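Local coordinates for small TOPRIM domain protein (Geobacillus stearothermophilus, PDB 2FCJ) that is of unknown function but, as a compact Toprim domain, probably shares the metal-dependent nucleic-acid chemistry of related primases, topoisomerases and nucleases, at residues A[5-10]-A[46-51]; A[18-23]-A[27-32]; A[69-72]-A[78-81]. All coordinates share one frame; numbering follows the deposited sequence.

All three contacts share one parallel sheet with strand order 28-31, 6-10, 52-56, 78-80. Contact 2 (18-23 with 27-32) is nested along the chain inside the loop that contact 1 (5-10 with 46-51) closes; contact 3 (69-72 with 78-81) follows. Centres of contacts 1 and 2 lie about 12 Å apart, those of 1 and 3 about 13 Å, those of 2 and 3 about 17 Å. Strand 6-10 serves both faces: Ile8 meets helix 13-22, whereas Val7 packs on Leu48, just past helix 38-47, and Ile9 on helix 61-73. Ile9 CD1 touches Phe70 CE2 at 3.7 Å, joining contacts 1 and 3. Together they join helices to both faces of the sheet in the Toprim domain.

Contact 1: residues A[5-10]-A[46-51]; sequences EKVIIV and DELEGY
The carbonyl oxygen of Glu5 is hemmed in by carbon atoms of Tyr51: CD1 comes to 3.2 Å from Glu5 O, and CB to 3.4 Å from the same oxygen. The ring meets this carbonyl at an oblique tilt. Tyr51 carries CG anti to its carbonyl carbon (chi1 -79°), which sets the CD1 side of the ring beside Glu5 O and Val7 while the hydroxyl end points away from the strand. That side also reaches the next residue that points this way, with Val7 CG2 3.7 Å from Tyr51 CD1. Val7 is the buried partner of the contact and uses both methyls: CG2 lies 4.0 Å from Leu48 CD2, and CG1 lies 4.0 Å from Leu48 CD1, so the valine and leucine forks meet branch for branch. Leu48 reaches back over its own turn as well, its CD2 lying 4.0 Å above one face of the Tyr51 ring, out toward the rim. The turn itself is a type II beta turn from Leu48 to Tyr51, closed by Tyr51 N donating to Leu48 O at 2.9 Å. Gly50 takes a positive phi (91°) there, a backbone conformation that glycine adopts easily. This turn lets the chain leave helix 38-47 and run directly into strand 52-56, whose first residue, Asp52, shares backbone hydrogen bonds with Glu5 and Val7. Deeper in, Val7 leans on Val28 and Val30 of the neighbouring strand, while Leu48 touches Val53. The contact between the two segments is therefore held by apolar and carbonyl-to-ring packing alone: Tyr51 and Leu48 cover the edge of the hydrophobic layer between sheet and helix, while the backbone hydrogen bonds nearby run between the neighbouring strands.

Contact 2: residues A[18-23]-A[27-32]; sequences KVAAVL and VVIVCT
Ile29 points its long branch at the helix from strand 28-31, closing the layer between helix and strand in the beta-alpha-beta unit of strand 6-10, helix 13-22 and strand 28-31. With CG1 anti to the carbonyl carbon (chi1 -53°) and the chain then extended (chi2 173°), its CD1 is carried to full length from the sheet and ends among Val19 and Ala20 of the helix and Leu23 just past its end. Val19 approaches it at a slant, CG1 lying 3.7 Å from Ile29 CD1. Ala20 comes from the exposed flank of the helix, and its CB is 3.6 Å from Ile29 CD1; the small side chain lets the isoleucine tip come close to the helix backbone. Leu23, the first residue to leave the helical conformation, adds CD1 at 4.2 Å from Ile29 CD1.

Leu23 stands at about a right angle to Val27, so the leucine ends on the valine branch point instead of running alongside it: its CD1 is 3.7 Å from Val27 CB. Phe106 touches both Leu23 and Val27, and Ile8 of the central strand lies against both Val19 and Val27, so the apolar cluster carries on to Phe106 and to strand 6-10. Because the chain turns back within three residues between the segments, the helix end and strand start face each other directly. Leu23 CD1 also meets both methyls of Val27, with CG2 at 3.8 Å from Leu23 CD1. At the other end of the contact, Ile29 CD1 reaches the helix main chain itself, 3.6 Å from Ala20 N.

Contact 3: residues A[69-72]-A[78-81]; sequences QFRR and EHLY
Residues 69-72 are a turn of helix 61-73 lying over the edge strand 78-80, and the closest CA atoms, those of Phe70 and His79, are 9.1 Å apart, so side chains must fill the gap. His79 does most of this. Its CB points at the helix, and the imidazole leads with CE1 and NE2: Arg71 CG is 3.9 Å from His79 CE1, and Phe70 CB is 4.1 Å from His79 NE2. Both carbons come up obliquely to the ring. The Arg71 chain crosses the imidazole at about a right angle and bends at its third torsion (-60°), carrying the guanidinium past the ring, with Arg71 NH1 5.0 Å from His79 ND1 and the planes 34° apart. Arg71 NH1 donates to a water at 3.0 Å, which lies at the guanidinium edge and in its plane; that water is also hydrogen-bonded to Tyr81 OH at 2.9 Å, bridging the two side chains. Phe70 turns its ring inward to Leu55 and Leu41, while Arg67 of the same helix flanks His79. The pairing closes the beta-alpha-beta unit of strand 52-56, helix 61-73 and strand 78-80 at the sheet edge, as in the Rossmann-like Toprim fold.

Contact 1: residues A[5-10]-A[46-51]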
ATOM      1  N   GLU A   5       2.192  -1.219  13.914  1.00 19.73           N
ATOM      2  CA  GLU A   5       1.883  -2.560  13.404  0.50 23.17           C
ATOM      3  C   GLU A   5       1.521  -2.578  11.930  1.00 23.55           C
ATOM      4  O   GLU A   5       1.646  -3.606  11.258  1.00 25.96           O
ATOM      5  CB  GLU A   5       0.724  -3.176  14.183  0.50 26.73           C
ATOM      6  CG  GLU A   5       0.918  -3.187  15.679  0.50 28.74           C
ATOM      7  CD  GLU A   5       0.280  -4.389  16.326  0.50 29.25           C
ATOM      8  OE1 GLU A   5      -0.896  -4.681  16.024  0.50 31.69           O
ATOM      9  OE2 GLU A   5       0.967  -5.048  17.117  0.50 30.42           O
ATOM     10  N   LYS A   6       1.056  -1.450  11.421  1.00 20.82           N
ATOM     11  CA  LYS A   6       0.544  -1.399  10.060  1.00 20.98           C
ATOM     12  C   LYS A   6       1.642  -1.091   9.087  1.00 19.72           C
ATOM     13  O   LYS A   6       2.468  -0.219   9.317  1.00 19.96           O
ATOM     14  CB  LYS A   6      -0.544  -0.351   9.963  1.00 22.32           C
ATOM     15  CG  LYS A   6      -1.736  -0.685  10.830  1.00 22.21           C
ATOM     16  CD  LYS A   6      -2.823   0.358  10.667  1.00 21.83           C
ATOM     17  CE  LYS A   6      -3.844   0.251  11.782  1.00 23.58           C
ATOM     18  NZ  LYS A   6      -5.012   1.116  11.476  1.00 24.35           N
ATOM     19  N   VAL A   7       1.537  -1.724   7.919  1.00 19.45           N
ATOM     20  CA  VAL A   7       2.492  -1.566   6.839  1.00 20.31           C
ATOM     21  C   VAL A   7       1.731  -1.496   5.513  1.00 20.57           C
ATOM     22  O   VAL A   7       0.857  -2.340   5.262  1.00 21.64           O
ATOM     23  CB  VAL A   7       3.430  -2.777   6.771  1.00 21.41           C
ATOM     24  CG1 VAL A   7       4.437  -2.607   5.632  1.00 23.26           C
ATOM     25  CG2 VAL A   7       4.155  -2.973   8.106  1.00 23.10           C
ATOM     26  N   ILE A   8       2.006  -0.476   4.699  1.00 19.90           N
ATOM     27  CA  ILE A   8       1.491  -0.405   3.328  1.00 19.51           C
ATOM     28  C   ILE A   8       2.661  -0.523   2.373  1.00 20.83           C
ATOM     29  O   ILE A   8       3.653   0.194   2.509  1.00 20.08           O
ATOM     30  CB  ILE A   8       0.732   0.915   3.072  1.00 21.05           C
ATOM     31  CG1 ILE A   8      -0.493   0.991   3.974  1.00 20.77           C
ATOM     32  CG2 ILE A   8       0.275   1.042   1.598  1.00 21.60           C
ATOM     33  CD1 ILE A   8      -1.091   2.367   4.035  1.00 22.12           C
ATOM     34  N   ILE A   9       2.525  -1.418   1.398  1.00 20.18           N
ATOM     35  CA  ILE A   9       3.523  -1.591   0.355  1.00 20.39           C
ATOM     36  C   ILE A   9       2.974  -1.041  -0.941  1.00 19.16           C
ATOM     37  O   ILE A   9       1.822  -1.287  -1.292  1.00 20.05           O
ATOM     38  CB  ILE A   9       3.880  -3.081   0.197  1.00 20.02           C
ATOM     39  CG1 ILE A   9       4.373  -3.645   1.539  1.00 21.89           C
ATOM     40  CG2 ILE A   9       4.923  -3.278  -0.903  1.00 22.07           C
ATOM     41  CD1 ILE A   9       4.521  -5.152   1.576  1.00 23.32           C
ATOM     42  N   VAL A  10       3.770  -0.208  -1.599  1.00 19.34           N
ATOM     43  CA  VAL A  10       3.433   0.359  -2.907  1.00 19.17           C
ATOM     44  C   VAL A  10       4.598   0.165  -3.856  1.00 19.91           C
ATOM     45  O   VAL A  10       5.719  -0.161  -3.438  1.00 19.98           O
ATOM     46  CB  VAL A  10       3.129   1.872  -2.803  1.00 20.37           C
ATOM     47  CG1 VAL A  10       1.893   2.121  -1.921  1.00 22.22           C
ATOM     48  CG2 VAL A  10       4.331   2.637  -2.261  1.00 21.15           C
ATOM     49  N   ASP A  46       9.123 -12.419   5.910  1.00 22.50           N
ATOM     50  CA  ASP A  46       9.687 -12.926   7.150  1.00 21.12           C
ATOM     51  C   ASP A  46       9.771 -11.815   8.197  1.00 21.48           C
ATOM     52  O   ASP A  46       9.373 -11.990   9.359  1.00 22.42           O
ATOM     53  CB  ASP A  46      11.080 -13.511   6.900  1.00 23.14           C
ATOM     54  CG  ASP A  46      11.038 -14.882   6.229  1.00 26.01           C
ATOM     55  OD1 ASP A  46       9.952 -15.500   6.187  1.00 27.71           O
ATOM     56  OD2 ASP A  46      12.111 -15.366   5.804  1.00 27.67           O
ATOM     57  N   GLU A  47      10.311 -10.672   7.788  1.00 22.66           N
ATOM     58  CA  GLU A  47      10.470  -9.542   8.691  1.00 22.64           C
ATOM     59  C   GLU A  47       9.126  -9.053   9.208  1.00 20.01           C
ATOM     60  O   GLU A  47       9.014  -8.655  10.375  1.00 21.35           O
ATOM     61  CB  GLU A  47      11.207  -8.399   7.996  1.00 23.57           C
ATOM     62  CG  GLU A  47      12.691  -8.642   7.778  1.00 26.54           C
ATOM     63  CD  GLU A  47      13.320  -7.558   6.932  1.00 28.56           C
ATOM     64  OE1 GLU A  47      12.579  -6.915   6.157  1.00 30.58           O
ATOM     65  OE2 GLU A  47      14.547  -7.354   7.034  0.50 29.14           O
ATOM     66  N   LEU A  48       8.098  -9.164   8.373  1.00 21.67           N
ATOM     67  CA  LEU A  48       6.806  -8.571   8.700  1.00 22.01           C
ATOM     68  C   LEU A  48       5.826  -9.564   9.326  1.00 20.94           C
ATOM     69  O   LEU A  48       4.651  -9.257   9.484  1.00 20.49           O
ATOM     70  CB  LEU A  48       6.189  -7.897   7.471  1.00 22.09           C
ATOM     71  CG  LEU A  48       6.965  -6.670   6.972  1.00 21.91           C
ATOM     72  CD1 LEU A  48       6.362  -6.113   5.694  1.00 22.78           C
ATOM     73  CD2 LEU A  48       7.142  -5.591   8.038  1.00 22.48           C
ATOM     74  N   GLU A  49       6.306 -10.737   9.728  1.00 21.20           N
ATOM     75  CA  GLU A  49       5.432 -11.649  10.467  1.00 22.60           C
ATOM     76  C   GLU A  49       4.855 -10.965  11.701  1.00 20.55           C
ATOM     77  O   GLU A  49       5.589 -10.350  12.478  1.00 22.79           O
ATOM     78  CB  GLU A  49       6.163 -12.937  10.865  1.00 23.42           C
ATOM     79  CG  GLU A  49       5.362 -13.854  11.797  1.00 25.85           C
ATOM     80  CD  GLU A  49       4.028 -14.310  11.219  0.50 24.29           C
ATOM     81  OE1 GLU A  49       3.970 -14.604  10.007  0.50 24.02           O
ATOM     82  OE2 GLU A  49       3.058 -14.451  12.005  0.50 25.03           O
ATOM     83  N   GLY A  50       3.543 -11.042  11.881  1.00 21.37           N
ATOM     84  CA  GLY A  50       2.912 -10.431  13.047  1.00 21.03           C
ATOM     85  C   GLY A  50       2.469  -9.003  12.798  1.00 19.85           C
ATOM     86  O   GLY A  50       1.679  -8.453  13.563  1.00 22.49           O
ATOM     87  N   TYR A  51       2.884  -8.433  11.664  1.00 18.70           N
ATOM     88  CA  TYR A  51       2.446  -7.095  11.286  1.00 18.53           C
ATOM     89  C   TYR A  51       1.159  -7.165  10.489  1.00 18.05           C
ATOM     90  O   TYR A  51       0.759  -8.233   9.998  1.00 19.14           O
ATOM     91  CB  TYR A  51       3.497  -6.391  10.434  1.00 19.71           C
ATOM     92  CG  TYR A  51       4.647  -5.826  11.224  1.00 19.94           C
ATOM     93  CD1 TYR A  51       4.770  -4.458  11.426  1.00 20.10           C
ATOM     94  CD2 TYR A  51       5.618  -6.660  11.760  1.00 22.08           C
ATOM     95  CE1 TYR A  51       5.843  -3.943  12.124  1.00 21.37           C
ATOM     96  CE2 TYR A  51       6.695  -6.148  12.458  1.00 23.03           C
ATOM     97  CZ  TYR A  51       6.783  -4.787  12.657  1.00 21.84           C
ATOM     98  OH  TYR A  51       7.849  -4.266  13.365  0.50 20.90           O
TER

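Contact 2: residues A[18-23]-A[27-32]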
ATOM      1  N   LYS A  18       2.499  10.127  -1.495  1.00 21.01           N
ATOM      2  CA  LYS A  18       1.077  10.459  -1.519  1.00 20.09           C
ATOM      3  C   LYS A  18       0.321   9.759  -0.392  1.00 20.91           C
ATOM      4  O   LYS A  18      -0.497  10.367   0.300  1.00 21.50           O
ATOM      5  CB  LYS A  18       0.498  10.028  -2.856  1.00 22.70           C
ATOM      6  CG  LYS A  18      -0.955  10.352  -3.047  1.00 24.24           C
ATOM      7  CD  LYS A  18      -1.289  10.309  -4.522  1.00 30.73           C
ATOM      8  CE  LYS A  18      -2.700  10.790  -4.780  1.00 35.32           C
ATOM      9  NZ  LYS A  18      -2.819  11.200  -6.192  1.00 34.15           N
ATOM     10  N   VAL A  19       0.593   8.474  -0.217  1.00 20.49           N
ATOM     11  CA  VAL A  19       0.022   7.739   0.902  1.00 19.83           C
ATOM     12  C   VAL A  19       0.404   8.355   2.246  1.00 21.33           C
ATOM     13  O   VAL A  19      -0.445   8.553   3.120  1.00 19.91           O
ATOM     14  CB  VAL A  19       0.465   6.270   0.879  1.00 19.85           C
ATOM     15  CG1 VAL A  19       0.081   5.590   2.175  1.00 20.70           C
ATOM     16  CG2 VAL A  19      -0.145   5.553  -0.310  1.00 20.14           C
ATOM     17  N   ALA A  20       1.690   8.649   2.419  1.00 19.73           N
ATOM     18  CA  ALA A  20       2.176   9.191   3.679  1.00 20.59           C
ATOM     19  C   ALA A  20       1.493  10.507   4.018  1.00 21.05           C
ATOM     20  O   ALA A  20       1.308  10.824   5.190  1.00 22.46           O
ATOM     21  CB  ALA A  20       3.684   9.371   3.633  1.00 20.42           C
ATOM     22  N   ALA A  21       1.175  11.290   2.988  1.00 20.08           N
ATOM     23  CA  ALA A  21       0.568  12.602   3.174  1.00 21.13           C
ATOM     24  C   ALA A  21      -0.870  12.516   3.674  1.00 18.20           C
ATOM     25  O   ALA A  21      -1.340  13.420   4.366  1.00 21.29           O
ATOM     26  CB  ALA A  21       0.644  13.417   1.885  1.00 20.84           C
ATOM     27  N   VAL A  22      -1.565  11.423   3.363  1.00 19.45           N
ATOM     28  CA  VAL A  22      -2.953  11.315   3.802  1.00 18.26           C
ATOM     29  C   VAL A  22      -3.109  10.700   5.181  1.00 17.34           C
ATOM     30  O   VAL A  22      -4.148  10.845   5.815  1.00 16.97           O
ATOM     31  CB  VAL A  22      -3.885  10.638   2.773  0.50 18.20           C
ATOM     32  CG1 VAL A  22      -3.594  11.146   1.377  0.50 17.50           C
ATOM     33  CG2 VAL A  22      -3.763   9.139   2.832  0.50 13.99           C
ATOM     34  N   LEU A  23      -2.071  10.008   5.647  1.00 19.20           N
ATOM     35  CA  LEU A  23      -2.184   9.235   6.872  1.00 18.63           C
ATOM     36  C   LEU A  23      -2.105  10.094   8.125  1.00 19.87           C
ATOM     37  O   LEU A  23      -1.379  11.086   8.167  1.00 22.16           O
ATOM     38  CB  LEU A  23      -1.109   8.151   6.920  1.00 19.15           C
ATOM     39  CG  LEU A  23      -1.360   6.966   5.995  1.00 18.91           C
ATOM     40  CD1 LEU A  23      -0.138   6.079   5.882  1.00 20.13           C
ATOM     41  CD2 LEU A  23      -2.560   6.204   6.480  1.00 19.83           C
ATOM     42  N   VAL A  27       2.672   4.672   9.954  1.00 22.30           N
ATOM     43  CA  VAL A  27       2.518   3.441   9.196  1.00 20.26           C
ATOM     44  C   VAL A  27       3.822   3.288   8.464  1.00 20.36           C
ATOM     45  O   VAL A  27       4.364   4.271   7.974  1.00 21.87           O
ATOM     46  CB  VAL A  27       1.365   3.571   8.167  1.00 21.81           C
ATOM     47  CG1 VAL A  27       1.367   2.390   7.194  1.00 22.14           C
ATOM     48  CG2 VAL A  27       0.021   3.714   8.863  1.00 22.60           C
ATOM     49  N   VAL A  28       4.377   2.076   8.454  1.00 20.50           N
ATOM     50  CA  VAL A  28       5.551   1.849   7.647  1.00 20.68           C
ATOM     51  C   VAL A  28       5.098   1.735   6.202  1.00 20.11           C
ATOM     52  O   VAL A  28       4.245   0.905   5.886  1.00 21.08           O
ATOM     53  CB  VAL A  28       6.283   0.553   8.042  1.00 22.12           C
ATOM     54  CG1 VAL A  28       7.547   0.372   7.209  1.00 26.55           C
ATOM     55  CG2 VAL A  28       6.599   0.519   9.538  1.00 27.33           C
ATOM     56  N   ILE A  29       5.696   2.534   5.330  1.00 19.74           N
ATOM     57  CA  ILE A  29       5.399   2.466   3.912  1.00 19.67           C
ATOM     58  C   ILE A  29       6.618   1.983   3.174  1.00 23.51           C
ATOM     59  O   ILE A  29       7.683   2.615   3.232  1.00 24.17           O
ATOM     60  CB  ILE A  29       4.967   3.818   3.331  1.00 22.16           C
ATOM     61  CG1 ILE A  29       3.825   4.398   4.153  1.00 21.94           C
ATOM     62  CG2 ILE A  29       4.525   3.639   1.882  1.00 23.19           C
ATOM     63  CD1 ILE A  29       3.449   5.806   3.738  1.00 25.37           C
ATOM     64  N   VAL A  30       6.493   0.810   2.565  1.00 21.44           N
ATOM     65  CA  VAL A  30       7.576   0.205   1.827  1.00 23.29           C
ATOM     66  C   VAL A  30       7.321   0.420   0.347  1.00 22.30           C
ATOM     67  O   VAL A  30       6.216   0.174  -0.163  1.00 21.79           O
ATOM     68  CB  VAL A  30       7.643  -1.310   2.109  1.00 23.99           C
ATOM     69  CG1 VAL A  30       8.713  -1.973   1.243  1.00 27.27           C
ATOM     70  CG2 VAL A  30       7.874  -1.563   3.604  1.00 27.94           C
ATOM     71  N   CYS A  31       8.317   0.942  -0.347  1.00 22.09           N
ATOM     72  CA  CYS A  31       8.251   1.086  -1.784  1.00 22.68           C
ATOM     73  C   CYS A  31       9.126   0.040  -2.469  1.00 22.87           C
ATOM     74  O   CYS A  31      10.293  -0.130  -2.110  1.00 26.23           O
ATOM     75  CB  CYS A  31       8.679   2.498  -2.163  1.00 24.39           C
ATOM     76  SG  CYS A  31       8.652   2.846  -3.927  1.00 25.93           S
ATOM     77  N   THR A  32       8.566  -0.713  -3.402  1.00 22.83           N
ATOM     78  CA  THR A  32       9.360  -1.743  -4.068  1.00 23.87           C
ATOM     79  C   THR A  32      10.270  -1.140  -5.134  1.00 25.43           C
ATOM     80  O   THR A  32      11.178  -1.804  -5.629  1.00 28.07           O
ATOM     81  CB  THR A  32       8.474  -2.819  -4.714  1.00 23.54           C
ATOM     82  OG1 THR A  32       7.672  -2.230  -5.743  1.00 23.07           O
ATOM     83  CG2 THR A  32       7.558  -3.449  -3.665  1.00 25.53           C
TER

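Contact 3: residues A[69-72]-A[78-81]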
ATOM      1  N   GLN A  69       2.610 -11.718  -7.915  1.00 20.68           N
ATOM      2  CA  GLN A  69       3.804 -12.119  -7.181  1.00 21.14           C
ATOM      3  C   GLN A  69       3.494 -12.221  -5.690  1.00 20.84           C
ATOM      4  O   GLN A  69       3.926 -13.162  -5.011  1.00 21.93           O
ATOM      5  CB  GLN A  69       4.925 -11.119  -7.417  1.00 21.73           C
ATOM      6  CG  GLN A  69       6.230 -11.580  -6.838  1.00 21.62           C
ATOM      7  CD  GLN A  69       7.298 -10.538  -6.945  1.00 20.71           C
ATOM      8  OE1 GLN A  69       7.013  -9.347  -7.117  1.00 23.22           O
ATOM      9  NE2 GLN A  69       8.548 -10.973  -6.824  1.00 20.70           N
ATOM     10  N   PHE A  70       2.775 -11.234  -5.172  1.00 20.69           N
ATOM     11  CA  PHE A  70       2.420 -11.241  -3.761  1.00 21.18           C
ATOM     12  C   PHE A  70       1.520 -12.413  -3.389  1.00 20.18           C
ATOM     13  O   PHE A  70       1.635 -12.959  -2.298  1.00 20.42           O
ATOM     14  CB  PHE A  70       1.783  -9.913  -3.330  1.00 22.43           C
ATOM     15  CG  PHE A  70       2.787  -8.873  -2.883  1.00 22.52           C
ATOM     16  CD1 PHE A  70       3.698  -8.329  -3.770  1.00 24.55           C
ATOM     17  CD2 PHE A  70       2.853  -8.466  -1.561  1.00 22.84           C
ATOM     18  CE1 PHE A  70       4.633  -7.370  -3.352  1.00 25.76           C
ATOM     19  CE2 PHE A  70       3.780  -7.510  -1.147  1.00 23.83           C
ATOM     20  CZ  PHE A  70       4.665  -6.973  -2.047  1.00 25.51           C
ATOM     21  N   ARG A  71       0.571 -12.757  -4.252  1.00 20.77           N
ATOM     22  CA  ARG A  71      -0.325 -13.864  -3.934  1.00 20.94           C
ATOM     23  C   ARG A  71       0.454 -15.171  -3.784  1.00 20.47           C
ATOM     24  O   ARG A  71       0.106 -16.025  -2.960  1.00 22.86           O
ATOM     25  CB  ARG A  71      -1.428 -13.980  -4.984  1.00 20.69           C
ATOM     26  CG  ARG A  71      -2.483 -12.892  -4.883  1.00 21.21           C
ATOM     27  CD  ARG A  71      -3.751 -13.311  -5.596  1.00 23.11           C
ATOM     28  NE  ARG A  71      -3.475 -13.570  -7.004  1.00 24.06           N
ATOM     29  CZ  ARG A  71      -3.532 -12.645  -7.953  1.00 22.44           C
ATOM     30  NH1 ARG A  71      -3.898 -11.410  -7.646  1.00 23.16           N
ATOM     31  NH2 ARG A  71      -3.276 -12.971  -9.218  1.00 22.20           N
ATOM     32  N   ARG A  72       1.573 -15.256  -4.511  1.00 21.34           N
ATOM     33  CA  ARG A  72       2.442 -16.435  -4.503  1.00 22.53           C
ATOM     34  C   ARG A  72       3.459 -16.391  -3.351  1.00 21.99           C
ATOM     35  O   ARG A  72       3.667 -17.391  -2.663  1.00 23.60           O
ATOM     36  CB  ARG A  72       3.142 -16.568  -5.862  1.00 20.98           C
ATOM     37  CG  ARG A  72       4.179 -17.689  -5.961  1.00 21.55           C
ATOM     38  CD  ARG A  72       4.723 -17.848  -7.391  1.00 21.72           C
ATOM     39  NE  ARG A  72       5.263 -16.601  -7.930  1.00 21.31           N
ATOM     40  CZ  ARG A  72       6.507 -16.163  -7.726  1.00 20.81           C
ATOM     41  NH1 ARG A  72       7.355 -16.892  -7.013  1.00 19.99           N
ATOM     42  NH2 ARG A  72       6.909 -15.006  -8.247  1.00 19.59           N
ATOM     43  N   GLU A  78      -2.696  -8.129   2.693  1.00 21.03           N
ATOM     44  CA  GLU A  78      -4.047  -7.850   2.222  1.00 21.63           C
ATOM     45  C   GLU A  78      -4.033  -6.867   1.061  1.00 19.84           C
ATOM     46  O   GLU A  78      -3.381  -5.817   1.129  1.00 21.24           O
ATOM     47  CB  GLU A  78      -4.848  -7.248   3.375  1.00 22.97           C
ATOM     48  CG  GLU A  78      -6.294  -6.942   3.073  1.00 26.75           C
ATOM     49  CD  GLU A  78      -7.021  -6.425   4.295  1.00 28.47           C
ATOM     50  OE1 GLU A  78      -6.479  -6.581   5.407  1.00 28.00           O
ATOM     51  OE2 GLU A  78      -8.128  -5.873   4.136  1.00 32.50           O
ATOM     52  N   HIS A  79      -4.787  -7.160   0.014  1.00 20.27           N
ATOM     53  CA  HIS A  79      -4.788  -6.305  -1.160  1.00 21.35           C
ATOM     54  C   HIS A  79      -5.807  -5.178  -1.070  1.00 22.32           C
ATOM     55  O   HIS A  79      -6.981  -5.424  -0.788  1.00 25.26           O
ATOM     56  CB  HIS A  79      -5.023  -7.140  -2.419  1.00 22.77           C
ATOM     57  CG  HIS A  79      -3.909  -8.092  -2.716  1.00 19.71           C
ATOM     58  ND1 HIS A  79      -3.288  -8.161  -3.942  1.00 24.28           N
ATOM     59  CD2 HIS A  79      -3.263  -8.975  -1.918  1.00 23.60           C
ATOM     60  CE1 HIS A  79      -2.345  -9.088  -3.903  1.00 22.57           C
ATOM     61  NE2 HIS A  79      -2.272  -9.553  -2.671  1.00 23.62           N
ATOM     62  N   LEU A  80      -5.340  -3.949  -1.254  1.00 22.54           N
ATOM     63  CA  LEU A  80      -6.202  -2.773  -1.325  1.00 23.79           C
ATOM     64  C   LEU A  80      -6.254  -2.290  -2.754  1.00 23.80           C
ATOM     65  O   LEU A  80      -5.295  -2.445  -3.507  1.00 24.77           O
ATOM     66  CB  LEU A  80      -5.632  -1.657  -0.459  1.00 24.14           C
ATOM     67  CG  LEU A  80      -5.567  -1.976   1.031  1.00 25.65           C
ATOM     68  CD1 LEU A  80      -5.039  -0.775   1.788  1.00 27.53           C
ATOM     69  CD2 LEU A  80      -6.948  -2.367   1.528  1.00 25.48           C
ATOM     70  N   TYR A  81      -7.395  -1.735  -3.141  1.00 22.83           N
ATOM     71  CA  TYR A  81      -7.647  -1.420  -4.533  1.00 20.82           C
ATOM     72  C   TYR A  81      -8.187  -0.008  -4.594  1.00 21.41           C
ATOM     73  O   TYR A  81      -9.077   0.353  -3.823  1.00 24.87           O
ATOM     74  CB  TYR A  81      -8.687  -2.381  -5.119  1.00 23.03           C
ATOM     75  CG  TYR A  81      -8.291  -3.838  -5.082  1.00 21.45           C
ATOM     76  CD1 TYR A  81      -7.570  -4.410  -6.122  1.00 22.93           C
ATOM     77  CD2 TYR A  81      -8.659  -4.651  -4.017  1.00 22.83           C
ATOM     78  CE1 TYR A  81      -7.221  -5.746  -6.097  1.00 22.12           C
ATOM     79  CE2 TYR A  81      -8.264  -5.970  -3.960  1.00 23.77           C
ATOM     80  CZ  TYR A  81      -7.558  -6.512  -4.998  1.00 21.72           C
ATOM     81  OH  TYR A  81      -7.225  -7.850  -4.958  1.00 24.95           O
TER
HETATM   82  O   HOH W   1      -5.132  -9.869  -5.427  1.00 35.22           O